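Local coordinates for protein 3-dehydroshikimate dehydratase (Pseudomonas putida, PDB 5HMQ) that catalyses the metal-dependent dehydration of 3-dehydroshikimate to protocatechuate in quinate and shikimate degradation, through a dehydratase barrel fused to a hydroxyphenylpyruvate dioxygenase-like domain, at residues R337-I341 and G438-I443; H522-C528 and F598-Q604; G542-L546 and V589-P593. All blocks are in the same frame, centred on the assembly; numbering follows the deposited sequence.

Interaction 1: residues R337-I341 and G438-I443; sequences RQGDI and GGLRRI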
ATOM      1  N   ARG C 337     -20.478  14.201  28.427  1.00 55.61           N
ATOM      2  CA  ARG C 337     -21.397  15.059  27.699  1.00 55.13           C
ATOM      3  C   ARG C 337     -21.000  16.516  27.879  1.00 54.97           C
ATOM      4  O   ARG C 337     -20.562  16.921  28.961  1.00 54.74           O
ATOM      5  CB  ARG C 337     -22.823  14.811  28.203  1.00 56.03           C
ATOM      6  CG  ARG C 337     -23.941  15.239  27.290  1.00 57.83           C
ATOM      7  CD  ARG C 337     -25.251  14.713  27.857  1.00 60.11           C
ATOM      8  NE  ARG C 337     -26.100  14.118  26.827  1.00 63.00           N
ATOM      9  CZ  ARG C 337     -27.097  13.274  27.077  1.00 61.56           C
ATOM     10  NH1 ARG C 337     -27.374  12.922  28.326  1.00 60.83           N
ATOM     11  NH2 ARG C 337     -27.816  12.781  26.078  1.00 59.93           N
ATOM     12  N   GLN C 338     -21.153  17.298  26.813  1.00 48.67           N
ATOM     13  CA  GLN C 338     -20.977  18.747  26.882  1.00 48.01           C
ATOM     14  C   GLN C 338     -21.674  19.365  25.685  1.00 48.82           C
ATOM     15  O   GLN C 338     -21.308  19.075  24.541  1.00 49.97           O
ATOM     16  CB  GLN C 338     -19.499  19.135  26.896  1.00 50.78           C
ATOM     17  CG  GLN C 338     -19.270  20.641  26.909  1.00 52.53           C
ATOM     18  CD  GLN C 338     -17.805  21.018  27.038  1.00 50.39           C
ATOM     19  OE1 GLN C 338     -17.465  22.195  27.143  1.00 50.07           O
ATOM     20  NE2 GLN C 338     -16.932  20.020  27.023  1.00 49.62           N
ATOM     21  N   GLY C 339     -22.655  20.220  25.941  1.00 47.99           N
ATOM     22  CA  GLY C 339     -23.419  20.806  24.854  1.00 46.81           C
ATOM     23  C   GLY C 339     -24.135  19.734  24.055  1.00 48.92           C
ATOM     24  O   GLY C 339     -24.915  18.937  24.595  1.00 47.69           O
ATOM     25  N   ASP C 340     -23.858  19.680  22.756  1.00 48.78           N
ATOM     26  CA  ASP C 340     -24.424  18.666  21.885  1.00 52.19           C
ATOM     27  C   ASP C 340     -23.398  17.582  21.559  1.00 52.03           C
ATOM     28  O   ASP C 340     -23.622  16.767  20.658  1.00 51.73           O
ATOM     29  CB  ASP C 340     -24.946  19.345  20.607  1.00 53.93           C
ATOM     30  CG  ASP C 340     -25.682  18.402  19.680  1.00 61.52           C
ATOM     31  OD1 ASP C 340     -26.863  18.109  19.963  1.00 66.49           O
ATOM     32  OD2 ASP C 340     -25.091  17.960  18.668  1.00 63.10           O
ATOM     33  N   ILE C 341     -22.308  17.516  22.322  1.00 47.76           N
ATOM     34  CA  ILE C 341     -21.256  16.524  22.133  1.00 46.95           C
ATOM     35  C   ILE C 341     -21.469  15.392  23.126  1.00 47.93           C
ATOM     36  O   ILE C 341     -21.535  15.625  24.339  1.00 47.84           O
ATOM     37  CB  ILE C 341     -19.863  17.147  22.305  1.00 48.24           C
ATOM     38  CG1 ILE C 341     -19.768  18.469  21.543  1.00 49.08           C
ATOM     39  CG2 ILE C 341     -18.785  16.182  21.840  1.00 45.28           C
ATOM     40  CD1 ILE C 341     -18.713  19.416  22.083  1.00 49.79           C
ATOM     41  N   GLY C 438     -17.896  23.585  30.749  1.00 52.71           N
ATOM     42  CA  GLY C 438     -17.457  24.453  29.680  1.00 49.59           C
ATOM     43  C   GLY C 438     -18.539  24.793  28.667  1.00 50.53           C
ATOM     44  O   GLY C 438     -19.706  24.415  28.802  1.00 56.32           O
ATOM     45  N   GLY C 439     -18.112  25.524  27.637  1.00 48.80           N
ATOM     46  CA  GLY C 439     -19.008  25.982  26.596  1.00 48.71           C
ATOM     47  C   GLY C 439     -18.680  25.479  25.202  1.00 51.06           C
ATOM     48  O   GLY C 439     -18.841  26.219  24.227  1.00 48.98           O
ATOM     49  N   LEU C 440     -18.207  24.238  25.089  1.00 50.66           N
ATOM     50  CA  LEU C 440     -18.116  23.590  23.787  1.00 49.48           C
ATOM     51  C   LEU C 440     -19.491  23.064  23.423  1.00 46.74           C
ATOM     52  O   LEU C 440     -20.192  22.495  24.264  1.00 49.22           O
ATOM     53  CB  LEU C 440     -17.108  22.447  23.804  1.00 47.67           C
ATOM     54  CG  LEU C 440     -15.757  22.773  24.429  1.00 46.94           C
ATOM     55  CD1 LEU C 440     -14.839  21.563  24.407  1.00 51.34           C
ATOM     56  CD2 LEU C 440     -15.119  23.938  23.698  1.00 44.83           C
ATOM     57  N   ARG C 441     -19.903  23.286  22.186  1.00 46.85           N
ATOM     58  CA  ARG C 441     -21.289  23.015  21.863  1.00 47.58           C
ATOM     59  C   ARG C 441     -21.483  21.887  20.867  1.00 47.73           C
ATOM     60  O   ARG C 441     -22.397  21.080  21.041  1.00 49.77           O
ATOM     61  CB  ARG C 441     -21.965  24.296  21.399  1.00 49.09           C
ATOM     62  CG  ARG C 441     -21.869  25.346  22.519  1.00 55.48           C
ATOM     63  CD  ARG C 441     -23.012  26.298  22.467  1.00 60.94           C
ATOM     64  NE  ARG C 441     -23.491  26.474  21.127  1.00 63.12           N
ATOM     65  CZ  ARG C 441     -24.209  27.551  20.767  1.00 63.78           C
ATOM     66  NH1 ARG C 441     -24.554  28.496  21.666  1.00 63.78           N
ATOM     67  NH2 ARG C 441     -24.635  27.683  19.496  1.00 63.58           N
ATOM     68  N   ARG C 442     -20.678  21.811  19.812  1.00 47.58           N
ATOM     69  CA  ARG C 442     -20.848  20.702  18.885  1.00 46.70           C
ATOM     70  C   ARG C 442     -19.515  20.338  18.252  1.00 48.61           C
ATOM     71  O   ARG C 442     -18.559  21.117  18.262  1.00 47.29           O
ATOM     72  CB  ARG C 442     -21.863  21.022  17.778  1.00 45.76           C
ATOM     73  CG  ARG C 442     -21.375  22.020  16.741  1.00 43.41           C
ATOM     74  CD  ARG C 442     -22.492  22.366  15.765  1.00 42.95           C
ATOM     75  NE  ARG C 442     -22.900  21.216  14.960  1.00 46.80           N
ATOM     76  CZ  ARG C 442     -22.314  20.839  13.828  1.00 48.22           C
ATOM     77  NH1 ARG C 442     -21.280  21.517  13.349  1.00 45.72           N
ATOM     78  NH2 ARG C 442     -22.763  19.777  13.173  1.00 47.25           N
ATOM     79  N   ILE C 443     -19.463  19.118  17.718  1.00 48.18           N
ATOM     80  CA  ILE C 443     -18.333  18.698  16.900  1.00 48.56           C
ATOM     81  C   ILE C 443     -18.425  19.406  15.555  1.00 48.80           C
ATOM     82  O   ILE C 443     -19.384  19.214  14.799  1.00 48.86           O
ATOM     83  CB  ILE C 443     -18.313  17.173  16.735  1.00 46.42           C
ATOM     84  CG1 ILE C 443     -18.076  16.504  18.091  1.00 46.60           C
ATOM     85  CG2 ILE C 443     -17.263  16.759  15.717  1.00 41.96           C
ATOM     86  CD1 ILE C 443     -18.347  15.016  18.097  1.00 47.45           C
TER
HETATM   87  O   HOH W   1     -24.629  18.821  16.090  1.00 52.46           O
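How the tip of a hairpin can be fixed against a neighbouring module is well illustrated by Ile341 and Gln338, the two residues with the most surface covered by the contact. They bracket a type II' beta turn, Gln338 to Ile341, closed by mutual backbone hydrogen bonds: Ile341 N to Gln338 O at 2.9 Å and Gln338 N to Ile341 O at 3.0 Å. Gly339 occupies the corner with positive phi, and a CB there would clash with Leu440 O and Arg441 CA. The turn can therefore lie close against the backbone of 440-441, and Asp340 N donates a short hydrogen bond to Arg441 O (2.7 Å).

Ile341 supplies the apolar half of the contact. Its CD1 meets Leu440 CB at 3.8 Å, its CG1 lies 3.6 Å from Arg442 CA, and its CG2 packs on Ile443 CG1 at 3.8 Å; the side chain of Ile341 also touches Phe526 of strand 520-528. Gln338, its side chain extended, works by polarity instead: OE1 accepts a hydrogen bond from Leu440 N (3.0 Å), while NE2 is held by Leu320 O. Leu440, third in covered area, thus receives both residues.

Farther out, a water bridges Asp340 OD2 (2.8 Å) and Arg442 NE (3.2 Å). Both side chains have stronger partners elsewhere, a salt bridge to Arg370 for Asp340 and Thr494 O for Arg442. The contact joins the hairpin of strands 333-338 and 341-346 in the first VOC module to the opening strand of the second, consistent with the paired glyoxalase-type modules of the HPPD-like fold.

Interaction 2: residues H522-C528 and F598-Q604; sequences HHIAFDC and FFFEIIQ. With MG (magnesium ion), chain L.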
ATOM      1  N   HIS C 522      -7.144  11.869  13.410  1.00 43.52           N
ATOM      2  CA  HIS C 522      -6.090  12.871  13.437  1.00 44.66           C
ATOM      3  C   HIS C 522      -6.360  13.897  14.530  1.00 47.20           C
ATOM      4  O   HIS C 522      -5.504  14.137  15.389  1.00 47.51           O
ATOM      5  CB  HIS C 522      -5.968  13.542  12.067  1.00 44.91           C
ATOM      6  CG  HIS C 522      -4.803  14.474  11.951  1.00 45.91           C
ATOM      7  ND1 HIS C 522      -4.936  15.844  12.016  1.00 46.10           N
ATOM      8  CD2 HIS C 522      -3.483  14.232  11.774  1.00 47.15           C
ATOM      9  CE1 HIS C 522      -3.748  16.407  11.882  1.00 44.74           C
ATOM     10  NE2 HIS C 522      -2.849  15.450  11.734  1.00 48.44           N
ATOM     11  N   HIS C 523      -7.548  14.503  14.520  1.00 47.48           N
ATOM     12  CA  HIS C 523      -7.957  15.397  15.595  1.00 46.70           C
ATOM     13  C   HIS C 523      -9.463  15.599  15.539  1.00 46.66           C
ATOM     14  O   HIS C 523     -10.105  15.371  14.510  1.00 46.72           O
ATOM     15  CB  HIS C 523      -7.230  16.747  15.525  1.00 47.65           C
ATOM     16  CG  HIS C 523      -7.672  17.626  14.395  1.00 47.99           C
ATOM     17  ND1 HIS C 523      -7.077  17.598  13.153  1.00 45.46           N
ATOM     18  CD2 HIS C 523      -8.633  18.579  14.330  1.00 47.11           C
ATOM     19  CE1 HIS C 523      -7.660  18.485  12.367  1.00 45.38           C
ATOM     20  NE2 HIS C 523      -8.608  19.094  13.058  1.00 45.52           N
ATOM     21  N   ILE C 524     -10.014  16.034  16.668  1.00 47.01           N
ATOM     22  CA  ILE C 524     -11.436  16.324  16.813  1.00 46.78           C
ATOM     23  C   ILE C 524     -11.571  17.787  17.211  1.00 48.02           C
ATOM     24  O   ILE C 524     -10.889  18.250  18.133  1.00 46.95           O
ATOM     25  CB  ILE C 524     -12.104  15.404  17.850  1.00 44.04           C
ATOM     26  CG1 ILE C 524     -11.868  13.936  17.486  1.00 43.55           C
ATOM     27  CG2 ILE C 524     -13.592  15.697  17.951  1.00 42.62           C
ATOM     28  CD1 ILE C 524     -11.914  12.999  18.670  1.00 42.24           C
ATOM     29  N   ALA C 525     -12.444  18.511  16.518  1.00 48.14           N
ATOM     30  CA  ALA C 525     -12.579  19.950  16.691  1.00 45.21           C
ATOM     31  C   ALA C 525     -13.956  20.286  17.243  1.00 45.97           C
ATOM     32  O   ALA C 525     -14.976  19.892  16.665  1.00 42.59           O
ATOM     33  CB  ALA C 525     -12.346  20.682  15.370  1.00 43.99           C
ATOM     34  N   PHE C 526     -13.977  21.015  18.355  1.00 44.28           N
ATOM     35  CA  PHE C 526     -15.204  21.513  18.959  1.00 48.07           C
ATOM     36  C   PHE C 526     -15.277  23.025  18.789  1.00 50.02           C
ATOM     37  O   PHE C 526     -14.252  23.715  18.835  1.00 48.71           O
ATOM     38  CB  PHE C 526     -15.272  21.154  20.445  1.00 46.77           C
ATOM     39  CG  PHE C 526     -14.905  19.728  20.746  1.00 46.88           C
ATOM     40  CD1 PHE C 526     -15.749  18.688  20.390  1.00 46.47           C
ATOM     41  CD2 PHE C 526     -13.723  19.428  21.405  1.00 46.19           C
ATOM     42  CE1 PHE C 526     -15.416  17.378  20.673  1.00 45.29           C
ATOM     43  CE2 PHE C 526     -13.385  18.119  21.693  1.00 44.80           C
ATOM     44  CZ  PHE C 526     -14.232  17.093  21.327  1.00 46.79           C
ATOM     45  N   ASP C 527     -16.484  23.544  18.601  1.00 48.39           N
ATOM     46  CA  ASP C 527     -16.675  24.979  18.470  1.00 48.26           C
ATOM     47  C   ASP C 527     -17.224  25.560  19.770  1.00 48.45           C
ATOM     48  O   ASP C 527     -17.707  24.840  20.648  1.00 46.75           O
ATOM     49  CB  ASP C 527     -17.600  25.312  17.289  1.00 46.77           C
ATOM     50  CG  ASP C 527     -19.051  24.910  17.530  1.00 49.84           C
ATOM     51  OD1 ASP C 527     -19.327  24.111  18.451  1.00 49.81           O
ATOM     52  OD2 ASP C 527     -19.924  25.392  16.776  1.00 49.91           O
ATOM     53  N   CYS C 528     -17.130  26.881  19.884  1.00 49.79           N
ATOM     54  CA  CYS C 528     -17.600  27.588  21.066  1.00 48.07           C
ATOM     55  C   CYS C 528     -17.955  29.010  20.667  1.00 48.58           C
ATOM     56  O   CYS C 528     -17.675  29.453  19.551  1.00 50.92           O
ATOM     57  CB  CYS C 528     -16.549  27.587  22.180  1.00 45.07           C
ATOM     58  SG  CYS C 528     -15.054  28.526  21.783  1.00 49.21           S
ATOM     59  N   PHE C 598      -4.377  11.120  18.614  1.00 46.00           N
ATOM     60  CA  PHE C 598      -5.207  12.261  18.269  1.00 48.25           C
ATOM     61  C   PHE C 598      -5.028  13.391  19.274  1.00 49.61           C
ATOM     62  O   PHE C 598      -4.715  13.171  20.448  1.00 48.94           O
ATOM     63  CB  PHE C 598      -6.677  11.844  18.216  1.00 47.45           C
ATOM     64  CG  PHE C 598      -7.120  11.026  19.400  1.00 48.10           C
ATOM     65  CD1 PHE C 598      -7.542  11.637  20.570  1.00 49.26           C
ATOM     66  CD2 PHE C 598      -7.115   9.641  19.339  1.00 49.62           C
ATOM     67  CE1 PHE C 598      -7.947  10.883  21.658  1.00 51.12           C
ATOM     68  CE2 PHE C 598      -7.519   8.881  20.421  1.00 48.21           C
ATOM     69  CZ  PHE C 598      -7.935   9.503  21.582  1.00 51.60           C
ATOM     70  N   PHE C 599      -5.227  14.614  18.795  1.00 49.72           N
ATOM     71  CA  PHE C 599      -5.296  15.793  19.641  1.00 50.21           C
ATOM     72  C   PHE C 599      -6.660  16.443  19.459  1.00 50.01           C
ATOM     73  O   PHE C 599      -7.473  16.013  18.639  1.00 49.50           O
ATOM     74  CB  PHE C 599      -4.162  16.784  19.324  1.00 49.91           C
ATOM     75  CG  PHE C 599      -4.127  17.244  17.891  1.00 51.40           C
ATOM     76  CD1 PHE C 599      -3.453  16.510  16.927  1.00 52.28           C
ATOM     77  CD2 PHE C 599      -4.733  18.434  17.516  1.00 50.77           C
ATOM     78  CE1 PHE C 599      -3.408  16.936  15.611  1.00 51.31           C
ATOM     79  CE2 PHE C 599      -4.686  18.870  16.203  1.00 49.17           C
ATOM     80  CZ  PHE C 599      -4.025  18.120  15.250  1.00 52.22           C
ATOM     81  N   PHE C 600      -6.918  17.481  20.246  1.00 50.58           N
ATOM     82  CA  PHE C 600      -8.194  18.174  20.200  1.00 47.84           C
ATOM     83  C   PHE C 600      -7.995  19.612  19.749  1.00 48.63           C
ATOM     84  O   PHE C 600      -6.898  20.172  19.836  1.00 48.68           O
ATOM     85  CB  PHE C 600      -8.898  18.140  21.561  1.00 45.93           C
ATOM     86  CG  PHE C 600      -9.301  16.761  21.995  1.00 47.31           C
ATOM     87  CD1 PHE C 600      -8.449  15.987  22.761  1.00 48.26           C
ATOM     88  CD2 PHE C 600     -10.529  16.237  21.629  1.00 48.23           C
ATOM     89  CE1 PHE C 600      -8.817  14.716  23.161  1.00 48.40           C
ATOM     90  CE2 PHE C 600     -10.902  14.966  22.027  1.00 49.11           C
ATOM     91  CZ  PHE C 600     -10.044  14.205  22.792  1.00 47.97           C
ATOM     92  N   GLU C 601      -9.081  20.206  19.260  1.00 47.05           N
ATOM     93  CA  GLU C 601      -9.076  21.568  18.757  1.00 44.30           C
ATOM     94  C   GLU C 601     -10.344  22.268  19.217  1.00 47.13           C
ATOM     95  O   GLU C 601     -11.428  21.678  19.198  1.00 45.98           O
ATOM     96  CB  GLU C 601      -8.983  21.599  17.224  1.00 46.78           C
ATOM     97  CG  GLU C 601      -9.059  22.993  16.621  1.00 46.24           C
ATOM     98  CD  GLU C 601      -9.035  22.978  15.104  1.00 49.13           C
ATOM     99  OE1 GLU C 601      -9.207  21.888  14.518  1.00 52.29           O
ATOM    100  OE2 GLU C 601      -8.848  24.054  14.496  1.00 48.87           O
ATOM    101  N   ILE C 602     -10.197  23.518  19.648  1.00 46.57           N
ATOM    102  CA  ILE C 602     -11.315  24.383  20.009  1.00 44.33           C
ATOM    103  C   ILE C 602     -11.304  25.573  19.064  1.00 45.48           C
ATOM    104  O   ILE C 602     -10.272  26.235  18.912  1.00 47.16           O
ATOM    105  CB  ILE C 602     -11.228  24.848  21.474  1.00 45.36           C
ATOM    106  CG1 ILE C 602     -11.222  23.646  22.419  1.00 45.75           C
ATOM    107  CG2 ILE C 602     -12.355  25.817  21.797  1.00 45.81           C
ATOM    108  CD1 ILE C 602     -10.870  23.990  23.849  1.00 43.80           C
ATOM    109  N   ILE C 603     -12.444  25.838  18.424  1.00 45.56           N
ATOM    110  CA  ILE C 603     -12.538  26.876  17.406  1.00 46.04           C
ATOM    111  C   ILE C 603     -13.686  27.824  17.730  1.00 47.13           C
ATOM    112  O   ILE C 603     -14.640  27.475  18.428  1.00 49.67           O
ATOM    113  CB  ILE C 603     -12.725  26.297  15.985  1.00 45.83           C
ATOM    114  CG1 ILE C 603     -14.138  25.738  15.817  1.00 49.80           C
ATOM    115  CG2 ILE C 603     -11.699  25.222  15.697  1.00 47.83           C
ATOM    116  CD1 ILE C 603     -14.538  25.525  14.376  1.00 49.33           C
ATOM    117  N   GLN C 604     -13.567  29.044  17.211  1.00 50.08           N
ATOM    118  CA  GLN C 604     -14.660  30.008  17.167  1.00 51.01           C
ATOM    119  C   GLN C 604     -14.750  30.550  15.750  1.00 49.02           C
ATOM    120  O   GLN C 604     -13.783  31.127  15.244  1.00 48.68           O
ATOM    121  CB  GLN C 604     -14.448  31.148  18.165  1.00 52.85           C
ATOM    122  CG  GLN C 604     -15.588  32.154  18.197  1.00 51.35           C
ATOM    123  CD  GLN C 604     -15.229  33.419  18.954  1.00 53.06           C
ATOM    124  OE1 GLN C 604     -14.392  33.398  19.858  1.00 54.41           O
ATOM    125  NE2 GLN C 604     -15.858  34.528  18.587  1.00 50.75           N
TER
HETATM  126 MG    MG L 702      -9.086  21.297  12.306  1.00 45.35          MG
HETATM  127  O   HOH W   2      -9.396  23.294  11.850  1.00 46.99           O
HETATM  128  O   HOH W   3      -8.920  20.664  10.025  1.00 46.31           O
HETATM  129  O   HOH W   4      -7.062  21.686  12.114  1.00 50.99           O
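Parallel pairing is the main-chain basis of this contact. Strands 522-528 and 599-604 run in the same direction, their axes 4.6 Å apart at closest and inclined by 28°, with bridges from His523-Phe599 to Asp527-Ile603. The hydrogen bonds alternate as parallel strands require: Ile524 N to Phe599 O (3.2 Å), Glu601 N to Ile524 O (2.9 Å), Phe526 N to Glu601 O (2.8 Å) and Ile603 N to Phe526 O (2.8 Å). Weak bonds end the series, Phe599 N to His522 O at 3.5 Å and Cys528 N to Ile603 O at 2.9 Å.

Metal coordination comes from the face bearing His523, Ala525 and Glu601. His523 NE2 binds the magnesium ion at 2.4 Å and Glu601 OE1 at 2.3 Å; His445, on strand 440-450, and three waters complete six ligands. Glu601 OE2 also accepts a hydrogen bond from water 2 (2.8 Å) and is bonded to His588. Two histidines and a glutamate on neighbouring strands form the facial triad familiar from HPPD and other VOC-fold dioxygenases, preserved in this domain although HPPD activity was not found.

Aromatic contacts cluster at the triad's flank. The edge of Phe599 approaches the face of His522, centroids 5.3 Å apart, and His523 CB makes a CH-pi contact 3.5 Å from the Phe599 ring centroid. His523 ND1 donates to His522 ND1 at 3.0 Å; the two histidines form a classic beta bulge opposite Ala447.

Apolar packing covers the other face, where Phe526 CE2 meets Phe600 CD2 at 3.4 Å and Ile524 CD1 lies 4.0 Å from Phe600 CE2.

Interaction 3: residues G542-L546 and V589-P593; sequences GVPLL and VYTEP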
ATOM      1  N   GLY C 542      -5.959  22.361  33.327  1.00 50.97           N
ATOM      2  CA  GLY C 542      -4.864  21.464  33.032  1.00 48.56           C
ATOM      3  C   GLY C 542      -4.807  20.912  31.623  1.00 53.79           C
ATOM      4  O   GLY C 542      -4.020  19.992  31.377  1.00 55.93           O
ATOM      5  N   VAL C 543      -5.614  21.425  30.702  1.00 52.30           N
ATOM      6  CA  VAL C 543      -5.528  20.980  29.304  1.00 49.18           C
ATOM      7  C   VAL C 543      -4.197  21.436  28.715  1.00 52.13           C
ATOM      8  O   VAL C 543      -3.871  22.636  28.783  1.00 54.61           O
ATOM      9  CB  VAL C 543      -6.701  21.531  28.496  1.00 51.51           C
ATOM     10  CG1 VAL C 543      -6.519  21.209  27.020  1.00 52.69           C
ATOM     11  CG2 VAL C 543      -8.017  20.961  29.008  1.00 51.33           C
ATOM     12  N   PRO C 544      -3.395  20.529  28.125  1.00 53.81           N
ATOM     13  CA  PRO C 544      -2.070  20.914  27.596  1.00 51.02           C
ATOM     14  C   PRO C 544      -2.148  21.583  26.228  1.00 52.89           C
ATOM     15  O   PRO C 544      -1.731  21.046  25.192  1.00 56.56           O
ATOM     16  CB  PRO C 544      -1.334  19.572  27.555  1.00 48.87           C
ATOM     17  CG  PRO C 544      -2.406  18.584  27.298  1.00 53.23           C
ATOM     18  CD  PRO C 544      -3.636  19.081  28.012  1.00 53.72           C
ATOM     19  N   LEU C 545      -2.698  22.796  26.213  1.00 53.72           N
ATOM     20  CA  LEU C 545      -2.759  23.579  24.989  1.00 52.31           C
ATOM     21  C   LEU C 545      -1.360  24.049  24.588  1.00 53.82           C
ATOM     22  O   LEU C 545      -0.477  24.243  25.430  1.00 55.38           O
ATOM     23  CB  LEU C 545      -3.701  24.769  25.174  1.00 51.70           C
ATOM     24  CG  LEU C 545      -5.111  24.407  25.633  1.00 52.12           C
ATOM     25  CD1 LEU C 545      -5.771  25.632  26.249  1.00 52.90           C
ATOM     26  CD2 LEU C 545      -5.951  23.867  24.481  1.00 50.71           C
ATOM     27  N   LEU C 546      -1.172  24.263  23.287  1.00 56.55           N
ATOM     28  CA  LEU C 546       0.150  24.565  22.758  1.00 55.83           C
ATOM     29  C   LEU C 546       0.577  25.994  23.073  1.00 58.36           C
ATOM     30  O   LEU C 546      -0.246  26.910  23.158  1.00 56.45           O
ATOM     31  CB  LEU C 546       0.178  24.362  21.248  1.00 55.47           C
ATOM     32  CG  LEU C 546      -0.272  22.998  20.736  1.00 56.80           C
ATOM     33  CD1 LEU C 546      -0.238  22.975  19.222  1.00 54.55           C
ATOM     34  CD2 LEU C 546       0.622  21.912  21.311  1.00 57.78           C
ATOM     35  N   VAL C 589      -7.436  26.966  18.857  1.00 47.21           N
ATOM     36  CA  VAL C 589      -6.282  26.494  19.608  1.00 49.13           C
ATOM     37  C   VAL C 589      -6.234  24.975  19.520  1.00 48.92           C
ATOM     38  O   VAL C 589      -7.238  24.311  19.249  1.00 47.82           O
ATOM     39  CB  VAL C 589      -6.313  26.939  21.087  1.00 47.83           C
ATOM     40  CG1 VAL C 589      -6.227  28.451  21.193  1.00 50.06           C
ATOM     41  CG2 VAL C 589      -7.567  26.414  21.775  1.00 45.24           C
ATOM     42  N   TYR C 590      -5.046  24.426  19.755  1.00 47.65           N
ATOM     43  CA  TYR C 590      -4.831  22.989  19.716  1.00 49.24           C
ATOM     44  C   TYR C 590      -4.262  22.497  21.039  1.00 50.13           C
ATOM     45  O   TYR C 590      -3.514  23.208  21.716  1.00 50.57           O
ATOM     46  CB  TYR C 590      -3.879  22.598  18.578  1.00 50.64           C
ATOM     47  CG  TYR C 590      -4.378  22.947  17.194  1.00 50.46           C
ATOM     48  CD1 TYR C 590      -5.319  22.150  16.558  1.00 51.21           C
ATOM     49  CD2 TYR C 590      -3.899  24.061  16.519  1.00 48.51           C
ATOM     50  CE1 TYR C 590      -5.774  22.452  15.292  1.00 50.39           C
ATOM     51  CE2 TYR C 590      -4.353  24.374  15.248  1.00 51.44           C
ATOM     52  CZ  TYR C 590      -5.292  23.564  14.642  1.00 50.17           C
ATOM     53  OH  TYR C 590      -5.751  23.861  13.379  1.00 52.93           O
ATOM     54  N   THR C 591      -4.625  21.271  21.400  1.00 53.21           N
ATOM     55  CA  THR C 591      -3.981  20.574  22.500  1.00 51.03           C
ATOM     56  C   THR C 591      -2.815  19.740  21.977  1.00 51.25           C
ATOM     57  O   THR C 591      -2.680  19.498  20.777  1.00 52.61           O
ATOM     58  CB  THR C 591      -4.972  19.671  23.237  1.00 51.57           C
ATOM     59  OG1 THR C 591      -5.200  18.483  22.467  1.00 53.09           O
ATOM     60  CG2 THR C 591      -6.294  20.384  23.448  1.00 52.34           C
ATOM     61  N   GLU C 592      -1.971  19.289  22.897  1.00 52.38           N
ATOM     62  CA  GLU C 592      -0.982  18.288  22.550  1.00 52.75           C
ATOM     63  C   GLU C 592      -1.692  16.977  22.221  1.00 55.16           C
ATOM     64  O   GLU C 592      -2.842  16.770  22.614  1.00 57.41           O
ATOM     65  CB  GLU C 592       0.003  18.081  23.699  1.00 49.97           C
ATOM     66  CG  GLU C 592       0.888  19.279  23.988  1.00 53.16           C
ATOM     67  CD  GLU C 592       1.807  19.045  25.171  1.00 57.59           C
ATOM     68  OE1 GLU C 592       1.447  18.238  26.055  1.00 59.99           O
ATOM     69  OE2 GLU C 592       2.886  19.673  25.223  1.00 60.56           O
ATOM     70  N   PRO C 593      -1.035  16.083  21.482  1.00 54.78           N
ATOM     71  CA  PRO C 593      -1.655  14.785  21.194  1.00 53.36           C
ATOM     72  C   PRO C 593      -1.889  13.993  22.472  1.00 52.10           C
ATOM     73  O   PRO C 593      -1.055  13.983  23.379  1.00 52.47           O
ATOM     74  CB  PRO C 593      -0.631  14.097  20.283  1.00 52.62           C
ATOM     75  CG  PRO C 593       0.154  15.211  19.685  1.00 51.13           C
ATOM     76  CD  PRO C 593       0.228  16.264  20.745  1.00 54.20           C
TER
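A chain leaving a helix can be caught by a strand through very few hydrogen bonds, as the course of 542-546 demonstrates. Gly542 ends helix 531-541 in a Schellman motif; its positive phi turns the chain out of the helix, and at these backbone angles a side chain would jam against the preceding carbonyl. Val543 follows, its CG1 3.7 Å from Thr591 CG2 and its side chain also on Ala538 of the helix just left and on Arg319 of helix 307-319.

Pro544 is the centre of an inverse gamma turn, closed by Leu545 N to Val543 O at 2.8 Å. The turn leaves Pro544 O able to accept a hydrogen bond from Glu592 N (2.9 Å), and Pro544 CB lies 3.4 Å from Glu592 OE1. On the first VOC module, Trp316 touches both Pro544 and Thr591.

Within the second VOC module, the result is a single beta bridge, Leu545 with Thr591 (CA to CA 4.1 Å), tying the loop after helix 531-541 to segment 589-593. The two paths diverge by 101°, so the pairing does not grow into a longer strand.

Leu545 reaches back with CD2 to Thr591 CG2 (3.6 Å) and Val589 CG2 (4.1 Å), while its CA makes a CH...O contact with Tyr590 O at 3.4 Å. Leu546 N then donates to that same Tyr590 O (3.0 Å), the second hydrogen bond of the bridge. Its side chain straddles Thr591, CD1 3.7 Å from Tyr590 CB and CD2 3.8 Å from Glu592 CG, and continues onto Arg620, Ala623 and Met624 of helix 617-625.

In the fold
All three contacts reach one mixed sheet of the C-terminal domain, on which interaction 2 is central. Strand 520-528 pairs with 440-450, so interaction 1 touches it through Arg441 N and Asp527 O (3.1 Å) and through Ile341 CD1 on Phe526 CD1 (3.5 Å); their centres are 11 Å apart. On its other side, strand 599-606 pairs with 585-590, where Phe600 O meets Thr591 N of interaction 3 at 3.0 Å (centres 10 Å apart). Interactions 1 and 3, 17 Å apart between centres, do not touch. Interaction 2 supplies two magnesium ligands; the side chains of Tyr590 and Ile443 lie about 4 Å and 10 Å from the ion.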